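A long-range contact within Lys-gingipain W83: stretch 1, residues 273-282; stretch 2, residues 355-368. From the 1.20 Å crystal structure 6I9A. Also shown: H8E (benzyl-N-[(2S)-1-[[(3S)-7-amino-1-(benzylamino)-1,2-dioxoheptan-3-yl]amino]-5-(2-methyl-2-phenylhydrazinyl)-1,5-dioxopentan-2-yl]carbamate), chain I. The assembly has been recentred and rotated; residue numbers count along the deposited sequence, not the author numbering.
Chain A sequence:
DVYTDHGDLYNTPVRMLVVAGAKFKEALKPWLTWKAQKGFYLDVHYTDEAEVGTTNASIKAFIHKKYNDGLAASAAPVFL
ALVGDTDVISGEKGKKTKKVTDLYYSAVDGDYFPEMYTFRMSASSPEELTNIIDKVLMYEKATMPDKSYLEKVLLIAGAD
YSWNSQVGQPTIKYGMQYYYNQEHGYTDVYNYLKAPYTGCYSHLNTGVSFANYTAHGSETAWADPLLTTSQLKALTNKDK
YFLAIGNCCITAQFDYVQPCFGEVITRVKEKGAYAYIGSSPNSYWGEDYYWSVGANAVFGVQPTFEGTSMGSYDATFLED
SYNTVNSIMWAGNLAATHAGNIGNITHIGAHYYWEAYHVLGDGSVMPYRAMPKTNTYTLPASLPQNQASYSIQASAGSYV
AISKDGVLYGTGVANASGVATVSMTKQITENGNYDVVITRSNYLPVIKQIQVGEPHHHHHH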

# COMPACT_ATOMS: atom_id res chain seq x y z
N ALA A 273 6.57 6.42 8.75
CA ALA A 273 5.95 6.00 7.49
C ALA A 273 4.44 6.17 7.47
O ALA A 273 3.80 6.12 8.51
CB ALA A 273 6.26 4.48 7.32
N TYR A 274 3.88 6.25 6.24
CA TYR A 274 2.42 6.12 6.10
C TYR A 274 2.00 4.67 5.82
O TYR A 274 0.84 4.32 6.01
CB TYR A 274 1.89 7.05 5.00
CG TYR A 274 2.42 6.76 3.62
CD1 TYR A 274 1.90 5.70 2.88
CD2 TYR A 274 3.46 7.50 3.07
CE1 TYR A 274 2.37 5.43 1.59
CE2 TYR A 274 3.95 7.23 1.78
CZ TYR A 274 3.43 6.16 1.07
OH TYR A 274 3.85 5.86 -0.19
N ALA A 275 2.95 3.80 5.43
CA ALA A 275 2.68 2.38 5.19
C ALA A 275 4.00 1.67 5.27
O ALA A 275 5.08 2.22 5.00
CB ALA A 275 2.04 2.16 3.83
N TYR A 276 3.90 0.38 5.61
CA TYR A 276 5.06 -0.54 5.73
C TYR A 276 4.69 -1.86 5.12
O TYR A 276 3.61 -2.38 5.36
CB TYR A 276 5.41 -0.74 7.20
CG TYR A 276 6.66 -1.57 7.39
CD1 TYR A 276 7.92 -1.05 7.10
CD2 TYR A 276 6.59 -2.90 7.83
CE1 TYR A 276 9.08 -1.80 7.26
CE2 TYR A 276 7.75 -3.66 8.01
CZ TYR A 276 8.99 -3.10 7.71
OH TYR A 276 10.15 -3.81 7.85
N ILE A 277 5.62 -2.40 4.33
CA ILE A 277 5.48 -3.78 3.84
C ILE A 277 6.60 -4.61 4.46
O ILE A 277 7.78 -4.21 4.38
CB ILE A 277 5.61 -3.85 2.29
CG1 ILE A 277 4.41 -3.13 1.64
CG2 ILE A 277 5.65 -5.33 1.85
CD1 ILE A 277 4.64 -2.81 0.15
N GLY A 278 6.25 -5.70 5.11
CA GLY A 278 7.26 -6.57 5.67
C GLY A 278 6.67 -7.93 5.95
O GLY A 278 5.48 -8.20 5.66
N SER A 279 7.47 -8.79 6.54
CA SER A 279 7.12 -10.19 6.77
C SER A 279 6.84 -10.47 8.23
O SER A 279 7.57 -10.02 9.12
CB SER A 279 8.28 -11.06 6.32
OG SER A 279 7.95 -12.45 6.45
N SER A 280 5.75 -11.21 8.50
CA SER A 280 5.44 -11.66 9.86
C SER A 280 6.40 -12.80 10.32
O SER A 280 6.98 -12.68 11.40
CB SER A 280 3.97 -12.07 9.91
OG SER A 280 3.73 -12.73 11.14
N PRO A 281 6.64 -13.84 9.51
CA PRO A 281 7.62 -14.88 9.88
C PRO A 281 8.98 -14.50 9.29
O PRO A 281 9.20 -13.39 8.74
CB PRO A 281 7.07 -16.10 9.19
CG PRO A 281 6.59 -15.54 7.84
CD PRO A 281 5.91 -14.24 8.29
N ASN A 282 9.93 -15.42 9.34
CA ASN A 282 11.19 -15.22 8.64
C ASN A 282 10.96 -15.03 7.16
O ASN A 282 10.04 -15.65 6.59
CB ASN A 282 12.10 -16.46 8.83
CG ASN A 282 12.52 -16.64 10.28
OD1 ASN A 282 12.39 -15.75 11.11
ND2 ASN A 282 13.07 -17.82 10.59
N GLU A 355 1.24 -16.01 2.91
CA GLU A 355 0.93 -15.89 4.33
C GLU A 355 1.86 -14.90 5.06
O GLU A 355 1.49 -14.40 6.13
CB GLU A 355 1.09 -17.25 5.02
CG GLU A 355 0.00 -18.28 4.72
CD GLU A 355 0.18 -19.57 5.49
OE1 GLU A 355 1.30 -19.85 5.99
OE2 GLU A 355 -0.83 -20.29 5.63
N ALA A 356 3.08 -14.73 4.56
CA ALA A 356 4.12 -14.01 5.29
C ALA A 356 4.02 -12.48 5.20
O ALA A 356 4.10 -11.78 6.20
CB ALA A 356 5.50 -14.43 4.76
N TYR A 357 3.95 -11.96 3.95
CA TYR A 357 4.04 -10.51 3.74
C TYR A 357 2.74 -9.81 4.06
O TYR A 357 1.63 -10.32 3.74
CB TYR A 357 4.55 -10.22 2.34
CG TYR A 357 6.07 -10.12 2.29
CD1 TYR A 357 6.87 -11.26 2.10
CD2 TYR A 357 6.72 -8.91 2.51
CE1 TYR A 357 8.26 -11.17 2.11
CE2 TYR A 357 8.10 -8.82 2.49
CZ TYR A 357 8.86 -9.95 2.28
OH TYR A 357 10.23 -9.78 2.24
N HIS A 358 2.87 -8.65 4.69
CA HIS A 358 1.71 -7.83 5.06
C HIS A 358 1.98 -6.39 4.77
O HIS A 358 3.13 -5.94 4.81
CB HIS A 358 1.46 -7.98 6.58
CG HIS A 358 0.90 -9.32 6.97
ND1 HIS A 358 1.69 -10.44 7.05
CD2 HIS A 358 -0.38 -9.68 7.23
CE1 HIS A 358 0.87 -11.45 7.36
NE2 HIS A 358 -0.39 -11.04 7.47
N VAL A 359 0.86 -5.65 4.61
CA VAL A 359 0.87 -4.20 4.66
C VAL A 359 0.34 -3.78 6.05
O VAL A 359 -0.78 -4.16 6.43
CB VAL A 359 0.01 -3.55 3.57
CG1 VAL A 359 0.04 -2.01 3.74
CG2 VAL A 359 0.50 -3.92 2.15
N LEU A 360 1.13 -2.95 6.73
CA LEU A 360 0.71 -2.22 7.95
C LEU A 360 0.63 -0.74 7.55
O LEU A 360 1.44 -0.24 6.76
CB LEU A 360 1.69 -2.44 9.10
CG LEU A 360 1.64 -3.88 9.64
CD1 LEU A 360 2.93 -4.25 10.38
CD2 LEU A 360 0.43 -4.05 10.57
N GLY A 361 -0.39 -0.05 8.06
CA GLY A 361 -0.69 1.28 7.53
C GLY A 361 -1.55 1.15 6.28
O GLY A 361 -2.25 0.14 6.10
N ASP A 362 -1.60 2.18 5.44
CA ASP A 362 -2.63 2.26 4.41
C ASP A 362 -2.14 1.75 3.06
O ASP A 362 -1.43 2.43 2.30
CB ASP A 362 -3.11 3.71 4.32
CG ASP A 362 -4.31 3.89 3.38
OD1 ASP A 362 -4.67 2.92 2.68
OD2 ASP A 362 -4.91 5.00 3.39
N GLY A 363 -2.57 0.54 2.73
CA GLY A 363 -2.22 -0.12 1.49
C GLY A 363 -2.91 0.42 0.25
O GLY A 363 -2.51 0.13 -0.89
N SER A 364 -3.94 1.28 0.45
CA SER A 364 -4.66 1.88 -0.67
C SER A 364 -4.02 3.14 -1.21
O SER A 364 -4.46 3.68 -2.21
CB SER A 364 -6.13 2.14 -0.32
OG SER A 364 -6.28 3.24 0.56
N VAL A 365 -2.95 3.63 -0.55
CA VAL A 365 -2.22 4.81 -1.07
C VAL A 365 -1.59 4.44 -2.40
O VAL A 365 -1.07 3.32 -2.59
CB VAL A 365 -1.15 5.24 -0.05
CG1 VAL A 365 -0.21 6.31 -0.65
CG2 VAL A 365 -1.78 5.75 1.24
N MET A 366 -1.57 5.39 -3.33
CA MET A 366 -0.86 5.32 -4.58
C MET A 366 0.46 6.08 -4.43
O MET A 366 0.46 7.32 -4.47
CB MET A 366 -1.66 5.91 -5.76
CG MET A 366 -2.81 5.04 -6.14
SD MET A 366 -3.31 5.44 -7.81
CE MET A 366 -4.70 4.33 -8.00
N PRO A 367 1.59 5.43 -4.23
CA PRO A 367 2.83 6.18 -4.01
C PRO A 367 3.21 6.94 -5.26
O PRO A 367 3.15 6.45 -6.39
CB PRO A 367 3.88 5.10 -3.67
CG PRO A 367 3.03 3.92 -3.18
CD PRO A 367 1.82 3.97 -4.08
N TYR A 368 3.73 8.17 -5.03
CA TYR A 368 4.33 8.93 -6.13
C TYR A 368 5.66 8.27 -6.53
O TYR A 368 6.23 7.44 -5.80
CB TYR A 368 4.58 10.41 -5.67
CG TYR A 368 3.35 11.06 -5.08
CD1 TYR A 368 2.18 11.20 -5.83
CD2 TYR A 368 3.35 11.52 -3.77
CE1 TYR A 368 1.05 11.78 -5.28
CE2 TYR A 368 2.22 12.11 -3.20
CZ TYR A 368 1.06 12.21 -3.96
OH TYR A 368 -0.11 12.73 -3.43
CAQ H8E I . 17.72 -11.33 13.88
CAK H8E I . 18.44 -10.34 14.59
CAH H8E I . 19.75 -10.05 14.23
CAL H8E I . 20.38 -10.73 13.19
CAR H8E I . 19.65 -11.70 12.53
CBO H8E I . 18.33 -11.99 12.81
CBA H8E I . 17.69 -13.04 12.10
NBE H8E I . 17.07 -12.58 10.85
CBL H8E I . 16.98 -13.37 9.74
OAE H8E I . 17.53 -14.48 9.69
CBN H8E I . 16.19 -12.80 8.57
OAG H8E I . 16.05 -11.54 8.62
CBS H8E I . 16.67 -13.38 7.21
CBB H8E I . 16.27 -12.51 6.01
CAY H8E I . 16.85 -13.01 4.68
CAX H8E I . 16.28 -12.34 3.43
CAW H8E I . 16.77 -10.90 3.27
NAB H8E I . 16.20 -10.33 2.02
NBG H8E I . 16.25 -14.76 6.98
C H8E I . 17.05 -15.81 6.79
O H8E I . 18.27 -15.80 6.82
CA H8E I . 16.28 -17.13 6.70
N H8E I . 17.03 -18.16 6.00
CBK H8E I . 17.29 -18.10 4.66
OAD H8E I . 16.99 -17.07 4.03
OBI H8E I . 17.84 -19.13 4.16
CBD H8E I . 18.24 -19.12 2.74
CBP H8E I . 19.07 -20.27 2.41
CAS H8E I . 18.54 -21.41 1.80
CAM H8E I . 19.34 -22.54 1.44
CAI H8E I . 20.69 -22.48 1.82
CAN H8E I . 21.19 -21.38 2.49
CAT H8E I . 20.41 -20.28 2.79
CB H8E I . 15.97 -17.63 8.12
CG H8E I . 17.24 -17.86 8.99
CD H8E I . 16.89 -17.98 10.44
OE1 H8E I . 16.50 -19.05 10.91
NE2 H8E I . 16.98 -16.81 11.09
NBT H8E I . 16.55 -16.65 12.42
CAA H8E I . 15.45 -15.66 12.54
CBQ H8E I . 17.58 -16.76 13.40
CAU H8E I . 17.50 -16.12 14.65
CAO H8E I . 18.49 -16.31 15.60
CAJ H8E I . 19.59 -17.11 15.32
CAP H8E I . 19.71 -17.72 14.08
CAV H8E I . 18.70 -17.56 13.13

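The contact between these two stretches of Lys-gingipain W83 is an antiparallel pairing of two neighbouring β-strands, held by a ladder of backbone hydrogen bonds and finished at each end by side-chain packing. It illustrates a general principle: the main chain supplies the ladder, and the register in which the strands pair decides which side chains meet. No two touching residues lie closer than 75 positions apart in sequence, yet strands 275-279 and 357-361 run at 158° to each other and approach within 4.6 Å along their axes.

Antiparallel ladders alternate between two kinds of pair, and both occur here. In the hydrogen-bonded pairs, each residue donates to and accepts from its partner. Tyr276 N reaches Leu360 O at 2.8 Å and Leu360 N returns to Tyr276 O at 2.9 Å; two residues along, Gly278 N donates to His358 O at 3.1 Å, while His358 N lies 2.8 Å from Gly278 O. The ladder continues past the paired strands, with Ser280 N bonding to Ala356 O at 2.9 Å, nearly straight at 173°, and a longer bond from Asp362 N to Tyr274 O at 3.3 Å. Between these rungs the non-hydrogen-bonded pairs draw their α-carbons close, 4.7 Å from Ile277 CA to Val359 CA, and CA-H groups point at carbonyls already engaged by amides. Ile277 CA, for example, lies 3.3 Å from His358 O, so one oxygen serves two donors of unequal strength.

Side chains alternate because each strand is extended and pleated; the register decides which of them share a face. Ile277, Val359, Ser279 and Tyr357 share one face of the sheet. There Ile277 CG1 packs 4.0 Å from Val359 CG2, and Ile277 CG2 meets the edge of the Tyr357 ring, 3.8 Å from CD2. Ser279 takes the ring's face instead: its CB sits 4.2 Å from the Tyr357 ring centroid and only 11° off the normal, a CH-π contact. Its hydroxyl is turned to its own stretch, donating from Ser279 OG to Pro281 O at 2.8 Å.

The opposite face carries Tyr276, Leu360 and His358. Gly278 also belongs to this row, and its lack of a side chain matters, because a CB there would come within 2.5 Å of Tyr276 CE2. His358 ND1 donates to Ala356 O at 2.9 Å, so this carbonyl receives both the imidazole and the Ser280 amide.

Gly361 shows a stricter demand. With phi at 84° and psi at -160°, a CB would be jammed against the preceding carbonyl and would also strike Tyr274 O and Ala275 CA across the interface.

Beyond the ladder, van der Waals contacts close the ends. Pro281 CG rests 3.5 Å from Ala356 CB. The Tyr274 side chain reaches over the segment that follows strand 357-361, placing CE1 3.5 Å from Val365 CG1 and OH 3.6 Å from Pro367 CB. A type I turn from Asp362 to Val365 brings that valine round to meet the ring.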